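Local coordinates for BepC protein (Bartonella tribocorum, PDB 4WGJ), which probably catalyses AMPylation, the transfer of AMP from ATP to threonine or tyrosine side chains of target proteins, through the Fic domain contained in this piece, at residues E51-N56 with G171-H176; E137-A142 with D210-Q215. One frame throughout, in Å; residues are numbered along the deposited sequence.

Contact 1. Residues E51-N56 with G171-H176; sequences EPPPQN and GQAAGH
Pro53 packs against Ala173 where a proline-rich loop passes the C-terminal end of helix 159-174, whose first turn holds the end of the HPFxxGNGR signature of the Fic fold. Psi values from 150° to 165° along Pro52, Pro53 and Pro54 identify the loop as a short polyproline II run, a stiff extended chain that joins helices 30-48 and 59-70.

The apolar part is a single methylene-to-methyl touch: CB of Pro53 lies 3.7 Å from CB of Ala173. Both CB atoms point at the other segment, and because only a ring methylene and a methyl lie between them, the backbones can approach to 5.8 Å between CA of Pro53 and CA of Ala173. Only 105 Å² is buried in total, and no residue taking part is fully buried, which marks this as a surface seam.

Polar ties run beside it through residues next to the segments. Two acceptors, Glu51 O and Gln172 OE1, stand 4.2 Å apart, and both are hydrogen-bonded to the ammonium NZ of Lys169, which thereby bridges loop and helix. At the other branch of the same amide, Gln172 NE2 donates to Arg49 O. An extended side chain (chi2 180°) carries the amide out to the loop, and bonds at both its oxygen and its nitrogen would fix its rotation.

Backbone bonds close the helix. Gly175 takes a positive phi, and the six-residue turn is closed by a bond as in a Schellman motif, with His176 N 2.9 Å from Gly171 O; the same oxygen also receives weak bonds from Ala174 N and Gly175 N.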
ATOM      1  N   GLU A  51       5.817 -12.857  10.784  1.00 19.51           N
ATOM      2  CA  GLU A  51       6.262 -13.662   9.643  1.00 19.75           C
ATOM      3  C   GLU A  51       7.734 -13.411   9.337  1.00 23.80           C
ATOM      4  O   GLU A  51       8.208 -12.277   9.412  1.00 23.12           O
ATOM      5  CB  GLU A  51       5.422 -13.368   8.399  1.00 18.08           C
ATOM      6  CG  GLU A  51       3.997 -13.927   8.427  1.00 20.05           C
ATOM      7  CD  GLU A  51       3.936 -15.373   7.946  1.00 27.56           C
ATOM      8  OE1 GLU A  51       4.870 -15.808   7.231  1.00 26.58           O
ATOM      9  OE2 GLU A  51       2.957 -16.073   8.280  1.00 26.48           O
ATOM     10  N   PRO A  52       8.472 -14.475   9.001  1.00 22.72           N
ATOM     11  CA  PRO A  52       9.869 -14.291   8.595  1.00 26.05           C
ATOM     12  C   PRO A  52       9.932 -13.534   7.274  1.00 24.33           C
ATOM     13  O   PRO A  52       8.983 -13.584   6.483  1.00 19.64           O
ATOM     14  CB  PRO A  52      10.389 -15.725   8.449  1.00 28.39           C
ATOM     15  CG  PRO A  52       9.162 -16.534   8.167  1.00 31.20           C
ATOM     16  CD  PRO A  52       8.057 -15.887   8.948  1.00 30.30           C
ATOM     17  N   PRO A  53      11.036 -12.819   7.036  1.00 32.15           N
ATOM     18  CA  PRO A  53      11.109 -12.034   5.801  1.00 29.42           C
ATOM     19  C   PRO A  53      11.095 -12.955   4.593  1.00 23.26           C
ATOM     20  O   PRO A  53      11.553 -14.087   4.702  1.00 27.48           O
ATOM     21  CB  PRO A  53      12.447 -11.297   5.930  1.00 36.75           C
ATOM     22  CG  PRO A  53      13.263 -12.150   6.855  1.00 40.18           C
ATOM     23  CD  PRO A  53      12.280 -12.747   7.824  1.00 37.94           C
ATOM     24  N   PRO A  54      10.555 -12.490   3.461  1.00 19.39           N
ATOM     25  CA  PRO A  54      10.578 -13.306   2.246  1.00 21.62           C
ATOM     26  C   PRO A  54      11.960 -13.285   1.615  1.00 26.44           C
ATOM     27  O   PRO A  54      12.753 -12.407   1.949  1.00 25.21           O
ATOM     28  CB  PRO A  54       9.575 -12.606   1.342  1.00 21.84           C
ATOM     29  CG  PRO A  54       9.759 -11.142   1.718  1.00 20.82           C
ATOM     30  CD  PRO A  54       9.943 -11.169   3.223  1.00 18.86           C
ATOM     31  N   GLN A  55      12.224 -14.208   0.699  1.00 30.97           N
ATOM     32  CA  GLN A  55      13.448 -14.165  -0.086  1.00 35.77           C
ATOM     33  C   GLN A  55      13.434 -12.940  -0.989  1.00 28.96           C
ATOM     34  O   GLN A  55      14.414 -12.202  -1.086  1.00 31.22           O
ATOM     35  CB  GLN A  55      13.600 -15.438  -0.922  1.00 41.46           C
ATOM     36  N   ASN A  56      12.302 -12.726  -1.650  1.00 22.02           N
ATOM     37  CA  ASN A  56      12.153 -11.615  -2.573  1.00 21.68           C
ATOM     38  C   ASN A  56      11.049 -10.663  -2.156  1.00 16.00           C
ATOM     39  O   ASN A  56       9.927 -11.085  -1.876  1.00 17.01           O
ATOM     40  CB  ASN A  56      11.870 -12.128  -3.983  1.00 24.00           C
ATOM     41  CG  ASN A  56      12.919 -13.090  -4.468  1.00 28.62           C
ATOM     42  OD1 ASN A  56      12.647 -14.270  -4.665  1.00 36.82           O
ATOM     43  ND2 ASN A  56      14.137 -12.603  -4.617  1.00 25.95           N
ATOM     44  N   GLY A 171      12.329  -3.295   6.433  1.00 13.34           N
ATOM     45  CA  GLY A 171      13.197  -2.870   7.517  1.00 12.44           C
ATOM     46  C   GLY A 171      13.637  -4.044   8.376  1.00 15.99           C
ATOM     47  O   GLY A 171      14.827  -4.184   8.705  1.00 13.75           O
ATOM     48  N   GLN A 172      12.689  -4.908   8.731  1.00 14.88           N
ATOM     49  CA  GLN A 172      13.023  -6.096   9.526  1.00 15.97           C
ATOM     50  C   GLN A 172      14.130  -6.908   8.861  1.00 18.77           C
ATOM     51  O   GLN A 172      15.086  -7.308   9.517  1.00 20.26           O
ATOM     52  CB  GLN A 172      11.799  -6.990   9.738  1.00 16.16           C
ATOM     53  CG  GLN A 172      10.788  -6.455  10.746  1.00 18.79           C
ATOM     54  CD  GLN A 172       9.589  -7.379  10.908  1.00 24.22           C
ATOM     55  OE1 GLN A 172       9.383  -8.290  10.106  1.00 20.07           O
ATOM     56  NE2 GLN A 172       8.796  -7.149  11.955  1.00 28.12           N
ATOM     57  N   ALA A 173      13.994  -7.140   7.556  1.00 13.90           N
ATOM     58  CA  ALA A 173      14.994  -7.902   6.811  1.00 17.43           C
ATOM     59  C   ALA A 173      16.334  -7.170   6.737  1.00 15.60           C
ATOM     60  O   ALA A 173      17.397  -7.800   6.751  1.00 16.69           O
ATOM     61  CB  ALA A 173      14.492  -8.204   5.398  1.00 19.26           C
ATOM     62  N   ALA A 174      16.274  -5.842   6.660  1.00 15.39           N
ATOM     63  CA  ALA A 174      17.462  -5.024   6.421  1.00 14.79           C
ATOM     64  C   ALA A 174      18.194  -4.627   7.702  1.00 18.63           C
ATOM     65  O   ALA A 174      19.297  -4.087   7.649  1.00 19.03           O
ATOM     66  CB  ALA A 174      17.085  -3.772   5.648  1.00 16.51           C
ATOM     67  N   GLY A 175      17.569  -4.863   8.851  1.00 15.84           N
ATOM     68  CA  GLY A 175      18.196  -4.550  10.126  1.00 14.41           C
ATOM     69  C   GLY A 175      17.825  -3.172  10.671  1.00 21.47           C
ATOM     70  O   GLY A 175      18.599  -2.555  11.402  1.00 20.84           O
ATOM     71  N   HIS A 176      16.641  -2.680  10.312  1.00 13.17           N
ATOM     72  CA  HIS A 176      16.175  -1.375  10.776  1.00 12.99           C
ATOM     73  C   HIS A 176      14.709  -1.437  11.147  1.00 22.66           C
ATOM     74  O   HIS A 176      13.895  -1.919  10.366  1.00 23.16           O
ATOM     75  CB  HIS A 176      16.369  -0.304   9.699  1.00 16.08           C
ATOM     76  CG  HIS A 176      17.775  -0.194   9.210  1.00 16.07           C
ATOM     77  ND1 HIS A 176      18.715   0.604   9.828  1.00 21.95           N
ATOM     78  CD2 HIS A 176      18.409  -0.794   8.174  1.00 17.08           C
ATOM     79  CE1 HIS A 176      19.862   0.507   9.180  1.00 22.10           C
ATOM     80  NE2 HIS A 176      19.704  -0.335   8.173  1.00 21.30           N
TER

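Contact 2. Residues E137-A142 with D210-Q215; sequences EFAENA and DITHPQ. With EDO (1,2-ethanediol), chain C.
With CG of Phe138 swung anti to the backbone nitrogen (chi1 177°), the ring leaves helix 135-152 on the side facing Thr212. Thr212 answers with chi1 -66°, which sets CG2 anti to its own nitrogen and sends it to the ring. The two meet in the Fic fold where helix 202-211 ends and strand 212-214 begins, a strand paired antiparallel with 176-178.

The closest approach is CG2 of Thr212 to CD2 of Phe138, 3.7 Å, and the methyl approaches the ring obliquely. On the other branch, Thr212 OG1 also stands 4.0 Å from Phe138 CD2, with CB of Ala139 slightly farther from OG1 at 4.2 Å, both plain van der Waals neighbours; its hydrogen bond goes to Phe208 O, in the last turn of the preceding helix 202-211, which satisfies this buried hydroxyl. CB of Ala142, one turn on from Phe138, covers one face of the ring near its border, 3.8 Å from the ring plane. His176 stacks on the ring, and Val178 and Ala174 add to its surroundings, so this buried core joins the two-stranded ribbon to helices 135-152 and 159-174.

Polar bonds lie apart from this apolar touch. His213 NE2 and O1 of a 1,2-ethanediol, probably from the crystallisation liquor, are hydrogen-bonded at 2.7 Å, the oxygen lying at the edge of the imidazole in its plane. Glu137 O accepts both Asn141 N and Asn141 ND2 from opposite faces of its carbonyl plane; the side-chain bond, ND2 to Glu137 O, is 2.8 Å long and nearly straight at 169°.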
ATOM      1  N   GLU A 137      21.401   5.920   5.372  1.00 23.22           N
ATOM      2  CA  GLU A 137      21.315   5.321   4.047  1.00 24.16           C
ATOM      3  C   GLU A 137      20.032   4.527   3.881  1.00 23.73           C
ATOM      4  O   GLU A 137      19.392   4.586   2.829  1.00 17.78           O
ATOM      5  CB  GLU A 137      22.519   4.420   3.787  1.00 22.07           C
ATOM      6  CG  GLU A 137      23.842   5.162   3.697  1.00 27.77           C
ATOM      7  CD  GLU A 137      25.027   4.232   3.838  1.00 33.02           C
ATOM      8  OE1 GLU A 137      24.819   3.058   4.230  1.00 26.66           O
ATOM      9  OE2 GLU A 137      26.162   4.675   3.564  1.00 35.40           O
ATOM     10  N   PHE A 138      19.659   3.763   4.903  1.00 16.18           N
ATOM     11  CA  PHE A 138      18.419   3.009   4.811  1.00 15.69           C
ATOM     12  C   PHE A 138      17.221   3.949   4.717  1.00 15.46           C
ATOM     13  O   PHE A 138      16.332   3.741   3.903  1.00 15.59           O
ATOM     14  CB  PHE A 138      18.217   2.070   6.001  1.00 16.55           C
ATOM     15  CG  PHE A 138      16.898   1.350   5.951  1.00 15.38           C
ATOM     16  CD1 PHE A 138      16.762   0.186   5.208  1.00 15.02           C
ATOM     17  CD2 PHE A 138      15.782   1.865   6.599  1.00 16.34           C
ATOM     18  CE1 PHE A 138      15.538  -0.468   5.133  1.00 16.51           C
ATOM     19  CE2 PHE A 138      14.564   1.215   6.531  1.00 15.20           C
ATOM     20  CZ  PHE A 138      14.442   0.053   5.795  1.00 13.06           C
ATOM     21  N   ALA A 139      17.199   4.980   5.555  1.00 14.89           N
ATOM     22  CA  ALA A 139      16.057   5.892   5.578  1.00 14.36           C
ATOM     23  C   ALA A 139      15.872   6.560   4.216  1.00 18.32           C
ATOM     24  O   ALA A 139      14.746   6.710   3.723  1.00 15.41           O
ATOM     25  CB  ALA A 139      16.237   6.928   6.673  1.00 15.82           C
ATOM     26  N   GLU A 140      16.988   6.943   3.607  1.00 15.23           N
ATOM     27  CA  GLU A 140      16.968   7.588   2.291  1.00 17.81           C
ATOM     28  C   GLU A 140      16.418   6.671   1.213  1.00 16.21           C
ATOM     29  O   GLU A 140      15.522   7.042   0.440  1.00 15.19           O
ATOM     30  CB  GLU A 140      18.375   8.015   1.893  1.00 20.94           C
ATOM     31  CG  GLU A 140      18.667   9.473   1.986  1.00 40.53           C
ATOM     32  CD  GLU A 140      20.024   9.775   1.405  1.00 46.86           C
ATOM     33  OE1 GLU A 140      20.078  10.424   0.342  1.00 54.84           O
ATOM     34  OE2 GLU A 140      21.029   9.327   1.995  1.00 45.06           O
ATOM     35  N   ASN A 141      16.992   5.474   1.137  1.00 14.75           N
ATOM     36  CA  ASN A 141      16.559   4.485   0.151  1.00 15.94           C
ATOM     37  C   ASN A 141      15.140   3.991   0.382  1.00 16.88           C
ATOM     38  O   ASN A 141      14.395   3.763  -0.572  1.00 15.46           O
ATOM     39  CB  ASN A 141      17.518   3.298   0.142  1.00 19.02           C
ATOM     40  CG  ASN A 141      18.800   3.600  -0.605  1.00 22.95           C
ATOM     41  OD1 ASN A 141      18.857   3.471  -1.828  1.00 31.83           O
ATOM     42  ND2 ASN A 141      19.821   4.039   0.116  1.00 24.52           N
ATOM     43  N   ALA A 142      14.759   3.842   1.646  1.00 12.25           N
ATOM     44  CA  ALA A 142      13.414   3.367   1.986  1.00 14.40           C
ATOM     45  C   ALA A 142      12.345   4.369   1.572  1.00 11.70           C
ATOM     46  O   ALA A 142      11.276   3.974   1.109  1.00 12.53           O
ATOM     47  CB  ALA A 142      13.312   3.067   3.488  1.00 13.34           C
ATOM     48  N   ASP A 210      12.510  10.009  10.546  1.00 15.81           N
ATOM     49  CA  ASP A 210      11.856  10.089  11.848  1.00 14.46           C
ATOM     50  C   ASP A 210      11.345   8.734  12.345  1.00 14.60           C
ATOM     51  O   ASP A 210      11.183   8.546  13.557  1.00 18.72           O
ATOM     52  CB  ASP A 210      10.689  11.086  11.804  1.00 18.17           C
ATOM     53  CG  ASP A 210      11.148  12.535  11.652  1.00 24.64           C
ATOM     54  OD1 ASP A 210      12.290  12.853  12.042  1.00 21.86           O
ATOM     55  OD2 ASP A 210      10.350  13.361  11.155  1.00 22.75           O
ATOM     56  N   ILE A 211      11.100   7.794  11.434  1.00 14.22           N
ATOM     57  CA  ILE A 211      10.472   6.529  11.824  1.00 14.42           C
ATOM     58  C   ILE A 211      11.427   5.334  11.794  1.00 19.54           C
ATOM     59  O   ILE A 211      11.051   4.236  12.198  1.00 21.21           O
ATOM     60  CB  ILE A 211       9.260   6.199  10.923  1.00 17.64           C
ATOM     61  CG1 ILE A 211       9.720   5.869   9.502  1.00 18.45           C
ATOM     62  CG2 ILE A 211       8.242   7.346  10.948  1.00 22.22           C
ATOM     63  CD1 ILE A 211       8.590   5.495   8.543  1.00 19.55           C
ATOM     64  N   THR A 212      12.654   5.555  11.323  1.00 14.69           N
ATOM     65  CA  THR A 212      13.666   4.495  11.213  1.00 16.82           C
ATOM     66  C   THR A 212      14.603   4.486  12.430  1.00 20.81           C
ATOM     67  O   THR A 212      15.152   5.527  12.792  1.00 22.27           O
ATOM     68  CB  THR A 212      14.495   4.675   9.920  1.00 19.50           C
ATOM     69  OG1 THR A 212      13.646   4.467   8.784  1.00 24.88           O
ATOM     70  CG2 THR A 212      15.659   3.687   9.857  1.00 23.84           C
ATOM     71  N   HIS A 213      14.780   3.322  13.053  1.00 18.44           N
ATOM     72  CA  HIS A 213      15.629   3.187  14.232  1.00 20.41           C
ATOM     73  C   HIS A 213      16.463   1.905  14.125  1.00 21.61           C
ATOM     74  O   HIS A 213      16.041   0.948  13.476  1.00 21.66           O
ATOM     75  CB  HIS A 213      14.780   3.147  15.519  1.00 28.12           C
ATOM     76  CG  HIS A 213      13.643   4.123  15.539  1.00 32.84           C
ATOM     77  ND1 HIS A 213      13.746   5.381  16.095  1.00 35.22           N
ATOM     78  CD2 HIS A 213      12.377   4.027  15.064  1.00 31.92           C
ATOM     79  CE1 HIS A 213      12.596   6.019  15.958  1.00 37.45           C
ATOM     80  NE2 HIS A 213      11.748   5.218  15.338  1.00 28.22           N
ATOM     81  N   PRO A 214      17.635   1.866  14.780  1.00 29.78           N
ATOM     82  CA  PRO A 214      18.345   0.584  14.865  1.00 30.63           C
ATOM     83  C   PRO A 214      17.476  -0.485  15.513  1.00 28.14           C
ATOM     84  O   PRO A 214      16.664  -0.171  16.380  1.00 30.51           O
ATOM     85  CB  PRO A 214      19.567   0.904  15.741  1.00 36.67           C
ATOM     86  CG  PRO A 214      19.171   2.124  16.519  1.00 37.39           C
ATOM     87  CD  PRO A 214      18.293   2.918  15.572  1.00 34.75           C
ATOM     88  N   GLN A 215      17.623  -1.728  15.069  1.00 31.65           N
ATOM     89  CA  GLN A 215      16.893  -2.838  15.663  1.00 37.56           C
ATOM     90  C   GLN A 215      17.384  -3.130  17.073  1.00 44.33           C
ATOM     91  O   GLN A 215      18.585  -3.097  17.340  1.00 45.47           O
ATOM     92  CB  GLN A 215      17.036  -4.089  14.806  1.00 42.78           C
ATOM     93  CG  GLN A 215      15.891  -4.317  13.859  1.00 41.08           C
ATOM     94  CD  GLN A 215      16.063  -5.585  13.053  1.00 40.98           C
ATOM     95  OE1 GLN A 215      17.138  -6.192  13.046  1.00 42.13           O
ATOM     96  NE2 GLN A 215      15.001  -6.001  12.379  1.00 40.44           N
TER
HETATM   97  C1  EDO C 302       8.378   6.797  15.817  1.00 28.27           C
HETATM   98  O1  EDO C 302       9.077   5.795  15.067  1.00 31.95           O
HETATM   99  C2  EDO C 302       7.303   7.426  14.937  1.00 24.49           C
HETATM  100  O2  EDO C 302       6.224   6.499  14.760  1.00 17.77           O

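In the fold
From the N terminus the chain passes 51-56, then 137-142, then 171-176 and finally 210-215, so the two contacts cross: contact 1 closes a span of 114 residues and contact 2 one of 67, with segments that alternate. Contact 1 ties the linker between helices 30-48 and 59-70 to the end of helix 159-174; contact 2 ties helix 135-152 to the C-terminal helix-strand junction. They lie on the same side of the chain's centre, their own centres 14 Å apart, and touch directly. Gly171 CA lies 3.6 Å from Phe138 CZ, and Gln215 NE2 gives Gln172 O a weak hydrogen bond.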